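Side-chain contacts in glycerophosphodiester phosphodiesterase (Thermotoga maritima, PDB 1O1Z), which belongs to the glycerophosphodiester phosphodiesterase family, adopts a TIM-barrel fold and binds a sodium ion: residues G54-S59 against A116-E121; Q180-E185 against I199-W204. All coordinates share one frame; numbering follows the deposited sequence. Where two conformers were deposited one is given.

Overall arrangement
Interactions 1 and 2 lie on opposite sides of the chain's centre. Their centres are 29 Å apart, and their nearest atoms are about 14 Å apart, so they do not touch. Interaction 1 closes before interaction 2 begins, and each includes a strand of the main sheet. In interaction 1, strand 56-58 meets helix 116-123. In interaction 2, the 3-10 turn after strand 174-178 meets strand 200-204. The sodium ion belongs to the neighbourhood of interaction 1: the side chain of V119 is about 9 Å from it. S123 and R126, which form the metal site, follow the 116-121 segment. Both contacts are small and apolar; interaction 2 adds one bridging water.

Interaction 1. Residues G54-S59 against A116-E121; sequences GKVVVS and ADAVLE
V56 meets A118 and V119 through its two methyl branches. The packed part is small. V56 CG2 lies 3.7 Å from A118 CB, and V56 CG1 lies 3.8 Å from V119 CG2. V119 CG2 is also 4.0 Å from V56 CG2, so this one methyl touches both branches of V56. The two valine side chains cross at about a right angle. V56 CG1 is anti to the backbone N (chi1 -178°), which leaves CG2 beside that N and next to A118. On the helix, V119 presents the methyl that stands beside its own backbone N. No hydrogen bond crosses between the segments; the contact is van der Waals packing. V56 and V119 are buried, and both also rest on V48 of strand 43-50.

The other side is looser. G54 O comes no nearer than 4.4 Å to A118 CB, and A118 is only partly buried. The CB of K55 points away from the helix, and the residue is exposed. D117 and E121 are exposed too; they form salt bridges within the chain, D117 with K142 and E121 with K124. V119 O accepts a hydrogen bond from S123 OG. S123 is a residue of the sodium site, so the helix that packs on V56 also leads to the metal.

Helix 116-123 links the neighbouring parallel strands 105-110 and 129-133. The arrangement is that of a beta-alpha-beta crossover helix of a TIM barrel, here packed against the short strand 56-58, which runs antiparallel to strand 43-50.

Interaction 2. Residues Q180-E185 against I199-W204; sequences QAFELE and IVIFVW
A beta-alpha-beta unit of the TIM barrel contains this contact: F182, in the 3-10 turn after strand 174-178, reaches I201 and V203 on the next parallel strand, 200-204. The F182 ring does the touching, with its CE2 and CZ atoms. V203 was deposited in two conformers. In the one given, CG1 lies 3.9 Å from F182 CZ and nearer still to CE2, a closeness that is doubtful. In that conformer the side chains of F182 and V203 cross at about a right angle. I201 CG2 meets the ring edge-on, 4.4 Å from F182 CZ. The CB of F182 points toward the strand, and with CG anti to the carbonyl carbon (chi1 -68°) the ring extends to V203 and I201.

The polar link is separate from this packing. One water donates to Q180 OE1 at 2.7 Å and to W204 O at 2.9 Å. It thus joins the 3-10 segment at Q180 to W204, the last residue of strand 200-204. The same water lies over one face of the W204 ring, closer to its border than to its middle. W204 NE1 is hydrogen-bonded to H176 O on strand 174-178.

The 3-10 segment is followed by L184, the N-cap of helix 185-196. F182 also touches L191 of that helix, V177 of strand 174-178 and I215 of helix 209-215. V203 shares V177 and I215, and both residues touch I219 in the loop before strand 221-224.

Interaction 1. Residues G54-S59 against A116-E121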
ATOM      1  N   GLY A  54      11.736  13.651  12.496  1.00 12.32           N
ATOM      2  CA  GLY A  54      11.389  12.307  12.898  1.00 13.63           C
ATOM      3  C   GLY A  54       9.906  12.008  12.876  1.00 14.51           C
ATOM      4  O   GLY A  54       9.424  11.079  13.549  1.00 16.05           O
ATOM      5  N   LYS A  55       9.170  12.797  12.092  1.00 12.09           N
ATOM      6  CA  LYS A  55       7.735  12.614  11.964  1.00 12.87           C
ATOM      7  C   LYS A  55       7.431  11.811  10.710  1.00 10.72           C
ATOM      8  O   LYS A  55       8.196  11.853   9.741  1.00 11.35           O
ATOM      9  CB  LYS A  55       7.033  13.969  11.897  1.00 13.37           C
ATOM     10  CG  LYS A  55       7.392  14.946  13.048  1.00 19.47           C
ATOM     11  CD  LYS A  55       7.175  14.359  14.411  1.00 28.06           C
ATOM     12  CE  LYS A  55       7.287  15.434  15.492  1.00 36.87           C
ATOM     13  NZ  LYS A  55       7.315  14.833  16.856  1.00 40.09           N
ATOM     14  N   VAL A  56       6.317  11.087  10.737  1.00 11.10           N
ATOM     15  CA  VAL A  56       5.930  10.198   9.645  1.00  8.62           C
ATOM     16  C   VAL A  56       5.178  11.009   8.614  1.00  9.32           C
ATOM     17  O   VAL A  56       4.059  11.489   8.886  1.00 11.95           O
ATOM     18  CB  VAL A  56       5.102   9.020  10.108  1.00 10.89           C
ATOM     19  CG1 VAL A  56       4.789   8.113   8.917  1.00 11.54           C
ATOM     20  CG2 VAL A  56       5.831   8.229  11.167  1.00 12.54           C
ATOM     21  N   VAL A  57       5.807  11.171   7.456  1.00  9.32           N
ATOM     22  CA  VAL A  57       5.283  11.938   6.321  1.00  9.91           C
ATOM     23  C   VAL A  57       4.874  10.990   5.196  1.00  9.95           C
ATOM     24  O   VAL A  57       5.449   9.930   5.033  1.00 10.68           O
ATOM     25  CB  VAL A  57       6.380  12.926   5.816  1.00 15.30           C
ATOM     26  CG1 VAL A  57       6.056  13.527   4.441  1.00 20.61           C
ATOM     27  CG2 VAL A  57       6.560  14.014   6.875  1.00 17.05           C
ATOM     28  N   VAL A  58       3.890  11.401   4.409  1.00  8.93           N
ATOM     29  CA  VAL A  58       3.375  10.588   3.302  1.00  8.94           C
ATOM     30  C   VAL A  58       4.050  11.065   2.001  1.00 10.37           C
ATOM     31  O   VAL A  58       3.784  12.159   1.503  1.00 10.37           O
ATOM     32  CB  VAL A  58       1.862  10.658   3.210  1.00  9.32           C
ATOM     33  CG1 VAL A  58       1.352   9.801   2.038  1.00 12.05           C
ATOM     34  CG2 VAL A  58       1.217  10.213   4.511  1.00 11.96           C
ATOM     35  N   SER A  59       4.967  10.260   1.464  1.00 10.09           N
ATOM     36  CA  SER A  59       5.649  10.571   0.217  1.00 10.90           C
ATOM     37  C   SER A  59       6.216   9.288  -0.363  1.00 11.18           C
ATOM     38  O   SER A  59       6.985   8.605   0.303  1.00 12.30           O
ATOM     39  CB  SER A  59       6.803  11.544   0.460  1.00 12.40           C
ATOM     40  OG  SER A  59       7.466  11.860  -0.778  1.00 12.79           O
ATOM     41  N   ALA A 116       9.786   2.687  10.836  1.00  9.89           N
ATOM     42  CA  ALA A 116       8.914   1.628  11.345  1.00 11.84           C
ATOM     43  C   ALA A 116       8.481   1.845  12.792  1.00 11.70           C
ATOM     44  O   ALA A 116       7.289   1.714  13.089  1.00 12.03           O
ATOM     45  CB  ALA A 116       9.585   0.281  11.201  1.00 14.05           C
ATOM     46  N   ASP A 117       9.395   2.203  13.688  1.00 10.87           N
ATOM     47  CA  ASP A 117       8.999   2.354  15.096  1.00 12.25           C
ATOM     48  C   ASP A 117       7.973   3.482  15.257  1.00 10.93           C
ATOM     49  O   ASP A 117       6.984   3.325  15.986  1.00 12.43           O
ATOM     50  CB  ASP A 117      10.203   2.609  15.979  1.00 14.30           C
ATOM     51  CG  ASP A 117      11.042   1.348  16.215  1.00 18.10           C
ATOM     52  OD1 ASP A 117      10.543   0.215  16.038  1.00 21.45           O
ATOM     53  OD2 ASP A 117      12.208   1.405  16.602  1.00 27.78           O
ATOM     54  N   ALA A 118       8.194   4.618  14.588  1.00  9.46           N
ATOM     55  CA  ALA A 118       7.254   5.730  14.648  1.00 10.25           C
ATOM     56  C   ALA A 118       5.886   5.387  14.060  1.00 10.59           C
ATOM     57  O   ALA A 118       4.856   5.801  14.576  1.00 13.22           O
ATOM     58  CB  ALA A 118       7.833   6.946  13.955  1.00 13.83           C
ATOM     59  N   VAL A 119       5.879   4.627  12.982  1.00  9.92           N
ATOM     60  CA  VAL A 119       4.640   4.190  12.361  1.00  9.22           C
ATOM     61  C   VAL A 119       3.880   3.273  13.322  1.00 10.22           C
ATOM     62  O   VAL A 119       2.679   3.422  13.480  1.00 11.41           O
ATOM     63  CB  VAL A 119       4.900   3.466  11.029  1.00 11.11           C
ATOM     64  CG1 VAL A 119       3.655   2.741  10.537  1.00 13.22           C
ATOM     65  CG2 VAL A 119       5.399   4.468   9.992  1.00 12.05           C
ATOM     66  N   LEU A 120       4.570   2.329  13.939  1.00  9.43           N
ATOM     67  CA  LEU A 120       3.916   1.400  14.865  1.00 10.91           C
ATOM     68  C   LEU A 120       3.324   2.140  16.058  1.00 11.93           C
ATOM     69  O   LEU A 120       2.231   1.819  16.499  1.00 13.74           O
ATOM     70  CB  LEU A 120       4.861   0.290  15.282  1.00 12.23           C
ATOM     71  CG  LEU A 120       5.085  -0.709  14.138  1.00 13.84           C
ATOM     72  CD1 LEU A 120       6.303  -1.585  14.391  1.00 19.76           C
ATOM     73  CD2 LEU A 120       3.788  -1.570  13.942  1.00 17.29           C
ATOM     74  N   GLU A 121       4.027   3.147  16.565  1.00 10.53           N
ATOM     75  CA  GLU A 121       3.529   3.879  17.711  1.00 12.76           C
ATOM     76  C   GLU A 121       2.247   4.626  17.375  1.00 10.61           C
ATOM     77  O   GLU A 121       1.251   4.543  18.129  1.00 12.89           O
ATOM     78  CB  GLU A 121       4.622   4.817  18.244  1.00 15.04           C
ATOM     79  CG  GLU A 121       4.259   5.502  19.550  1.00 25.00           C
ATOM     80  CD  GLU A 121       3.940   4.523  20.675  1.00 27.14           C
ATOM     81  OE1 GLU A 121       4.573   3.432  20.756  1.00 33.36           O
ATOM     82  OE2 GLU A 121       3.043   4.839  21.494  1.00 43.88           O
TER

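Interaction 2. Residues Q180-E185 against I199-W204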
ATOM      1  N   GLN A 180       1.197  -8.943 -13.261  1.00 11.40           N
ATOM      2  CA  GLN A 180       1.922  -9.721 -14.243  1.00 11.44           C
ATOM      3  C   GLN A 180       2.283 -11.121 -13.736  1.00 11.71           C
ATOM      4  O   GLN A 180       2.565 -12.016 -14.544  1.00 13.85           O
ATOM      5  CB  GLN A 180       3.178  -8.973 -14.685  1.00 14.37           C
ATOM      6  CG  GLN A 180       2.885  -7.649 -15.424  1.00 16.85           C
ATOM      7  CD  GLN A 180       2.865  -6.424 -14.533  1.00 19.83           C
ATOM      8  OE1 GLN A 180       2.724  -6.516 -13.310  1.00 14.59           O
ATOM      9  NE2 GLN A 180       3.013  -5.246 -15.154  1.00 22.61           N
ATOM     10  N   ALA A 181       2.247 -11.315 -12.416  1.00 10.97           N
ATOM     11  CA  ALA A 181       2.480 -12.643 -11.834  1.00 13.70           C
ATOM     12  C   ALA A 181       1.499 -13.686 -12.358  1.00 12.23           C
ATOM     13  O   ALA A 181       1.843 -14.850 -12.496  1.00 13.93           O
ATOM     14  CB  ALA A 181       2.421 -12.601 -10.316  1.00 16.24           C
ATOM     15  N   PHE A 182       0.285 -13.259 -12.708  1.00 11.27           N
ATOM     16  CA  PHE A 182      -0.761 -14.164 -13.168  1.00 11.94           C
ATOM     17  C   PHE A 182      -0.604 -14.695 -14.599  1.00 12.45           C
ATOM     18  O   PHE A 182      -1.406 -15.507 -15.049  1.00 14.27           O
ATOM     19  CB  PHE A 182      -2.131 -13.504 -12.952  1.00 11.52           C
ATOM     20  CG  PHE A 182      -2.474 -13.346 -11.524  1.00 13.14           C
ATOM     21  CD1 PHE A 182      -3.112 -14.369 -10.831  1.00 21.30           C
ATOM     22  CD2 PHE A 182      -2.107 -12.204 -10.845  1.00 17.09           C
ATOM     23  CE1 PHE A 182      -3.398 -14.225  -9.482  1.00 17.64           C
ATOM     24  CE2 PHE A 182      -2.388 -12.059  -9.505  1.00 19.30           C
ATOM     25  CZ  PHE A 182      -3.028 -13.068  -8.822  1.00 15.11           C
ATOM     26  N   GLU A 183       0.451 -14.263 -15.281  1.00 11.03           N
ATOM     27  CA  GLU A 183       0.803 -14.754 -16.609  1.00 11.47           C
ATOM     28  C   GLU A 183       1.420 -16.162 -16.596  1.00 11.70           C
ATOM     29  O   GLU A 183       1.447 -16.820 -17.626  1.00 15.91           O
ATOM     30  CB  GLU A 183       1.775 -13.772 -17.285  1.00 12.86           C
ATOM     31  CG  GLU A 183       1.185 -12.381 -17.515  1.00 20.16           C
ATOM     32  CD  GLU A 183       2.224 -11.348 -17.953  1.00 31.84           C
ATOM     33  OE1 GLU A 183       3.406 -11.709 -18.152  1.00 36.79           O
ATOM     34  OE2 GLU A 183       1.861 -10.159 -18.091  1.00 33.97           O
ATOM     35  N   LEU A 184       1.906 -16.605 -15.437  1.00 12.16           N
ATOM     36  CA  LEU A 184       2.564 -17.919 -15.308  1.00 13.94           C
ATOM     37  C   LEU A 184       1.661 -18.870 -14.535  1.00 10.42           C
ATOM     38  O   LEU A 184       1.258 -18.572 -13.416  1.00 11.54           O
ATOM     39  CB  LEU A 184       3.895 -17.777 -14.568  1.00 18.39           C
ATOM     40  CG  LEU A 184       5.017 -17.060 -15.333  1.00 27.42           C
ATOM     41  CD1 LEU A 184       6.256 -16.872 -14.435  1.00 34.94           C
ATOM     42  CD2 LEU A 184       5.380 -17.795 -16.599  1.00 29.40           C
ATOM     43  N   GLU A 185       1.364 -20.019 -15.133  1.00 11.65           N
ATOM     44  CA  GLU A 185       0.446 -20.973 -14.523  1.00 12.44           C
ATOM     45  C   GLU A 185       0.954 -21.494 -13.178  1.00 10.34           C
ATOM     46  O   GLU A 185       0.160 -21.697 -12.265  1.00 11.71           O
ATOM     47  CB  GLU A 185       0.097 -22.123 -15.479  1.00 15.11           C
ATOM     48  CG  GLU A 185      -0.792 -21.716 -16.658  0.65 19.60           C
ATOM     49  CD  GLU A 185      -1.638 -22.865 -17.190  0.65 29.54           C
ATOM     50  OE1 GLU A 185      -1.107 -23.714 -17.934  0.65 32.08           O
ATOM     51  OE2 GLU A 185      -2.846 -22.915 -16.869  0.65 39.15           O
ATOM     52  N   ILE A 199      -4.563 -16.679   3.365  1.00 15.16           N
ATOM     53  CA  ILE A 199      -3.769 -15.481   3.012  1.00 10.97           C
ATOM     54  C   ILE A 199      -4.520 -14.663   1.970  1.00 12.16           C
ATOM     55  O   ILE A 199      -5.132 -15.225   1.039  1.00 13.63           O
ATOM     56  CB  ILE A 199      -2.382 -15.860   2.536  1.00 10.95           C
ATOM     57  CG1 ILE A 199      -1.619 -16.537   3.684  1.00 20.31           C
ATOM     58  CG2 ILE A 199      -1.615 -14.614   2.059  1.00 14.37           C
ATOM     59  CD1 ILE A 199      -0.514 -17.360   3.246  1.00 23.11           C
ATOM     60  N   VAL A 200      -4.550 -13.349   2.164  1.00 10.74           N
ATOM     61  CA  VAL A 200      -5.287 -12.414   1.325  1.00  9.54           C
ATOM     62  C   VAL A 200      -4.385 -11.961   0.188  1.00 12.47           C
ATOM     63  O   VAL A 200      -3.255 -11.589   0.430  1.00 13.88           O
ATOM     64  CB  VAL A 200      -5.775 -11.184   2.162  1.00 13.41           C
ATOM     65  CG1 VAL A 200      -6.385 -10.109   1.321  1.00 18.21           C
ATOM     66  CG2 VAL A 200      -6.783 -11.661   3.210  1.00 18.51           C
ATOM     67  N   ILE A 201      -4.863 -12.051  -1.047  1.00 10.12           N
ATOM     68  CA  ILE A 201      -4.051 -11.697  -2.202  1.00  9.80           C
ATOM     69  C   ILE A 201      -4.502 -10.362  -2.777  1.00 10.11           C
ATOM     70  O   ILE A 201      -5.646 -10.230  -3.187  1.00  9.74           O
ATOM     71  CB  ILE A 201      -4.203 -12.791  -3.305  1.00 11.55           C
ATOM     72  CG1 ILE A 201      -3.919 -14.213  -2.754  1.00 16.19           C
ATOM     73  CG2 ILE A 201      -3.352 -12.416  -4.510  1.00 14.94           C
ATOM     74  CD1 ILE A 201      -2.553 -14.415  -2.167  1.00 19.83           C
ATOM     75  N   PHE A 202      -3.602  -9.383  -2.799  1.00  9.06           N
ATOM     76  CA  PHE A 202      -3.832  -8.088  -3.432  1.00 10.03           C
ATOM     77  C   PHE A 202      -2.956  -8.028  -4.672  1.00 11.45           C
ATOM     78  O   PHE A 202      -1.824  -8.543  -4.689  1.00 11.76           O
ATOM     79  CB  PHE A 202      -3.427  -6.914  -2.530  1.00 11.59           C
ATOM     80  CG  PHE A 202      -4.394  -6.599  -1.433  1.00 11.87           C
ATOM     81  CD1 PHE A 202      -4.322  -7.252  -0.226  1.00 18.32           C
ATOM     82  CD2 PHE A 202      -5.360  -5.586  -1.602  1.00 14.08           C
ATOM     83  CE1 PHE A 202      -5.216  -6.968   0.798  1.00 19.13           C
ATOM     84  CE2 PHE A 202      -6.258  -5.314  -0.571  1.00 17.35           C
ATOM     85  CZ  PHE A 202      -6.162  -5.999   0.629  1.00 16.56           C
ATOM     86  N   VAL A 203      -3.475  -7.412  -5.723  1.00  8.88           N
ATOM     87  CA  VAL A 203      -2.671  -7.126  -6.907  1.00  9.99           C
ATOM     88  C   VAL A 203      -2.469  -5.640  -7.105  1.00  9.27           C
ATOM     89  O   VAL A 203      -3.321  -4.860  -6.762  1.00 10.76           O
ATOM     90  CB  VAL A 203      -3.232  -7.788  -8.174  0.65 12.08           C
ATOM     91  CG1 VAL A 203      -3.243  -9.279  -7.993  0.65 14.34           C
ATOM     92  CG2 VAL A 203      -4.599  -7.269  -8.529  0.65 11.30           C
ATOM     93  N   TRP A 204      -1.313  -5.256  -7.645  1.00  9.01           N
ATOM     94  CA  TRP A 204      -0.983  -3.854  -7.896  1.00  9.76           C
ATOM     95  C   TRP A 204      -0.140  -3.705  -9.154  1.00 13.02           C
ATOM     96  O   TRP A 204       0.431  -4.678  -9.632  1.00 10.79           O
ATOM     97  CB  TRP A 204      -0.183  -3.288  -6.721  1.00 10.94           C
ATOM     98  CG  TRP A 204       1.130  -4.037  -6.485  1.00 10.58           C
ATOM     99  CD1 TRP A 204       1.287  -5.160  -5.749  1.00 12.68           C
ATOM    100  CD2 TRP A 204       2.430  -3.741  -7.040  1.00 11.28           C
ATOM    101  NE1 TRP A 204       2.594  -5.581  -5.788  1.00 11.10           N
ATOM    102  CE2 TRP A 204       3.325  -4.723  -6.561  1.00 13.12           C
ATOM    103  CE3 TRP A 204       2.930  -2.739  -7.873  1.00 14.07           C
ATOM    104  CZ2 TRP A 204       4.681  -4.744  -6.892  1.00 16.29           C
ATOM    105  CZ3 TRP A 204       4.282  -2.757  -8.207  1.00 18.96           C
ATOM    106  CH2 TRP A 204       5.141  -3.759  -7.714  1.00 18.85           C
TER
HETATM  107  O   HOH W   1       2.797  -4.570 -11.372  1.00 18.58           O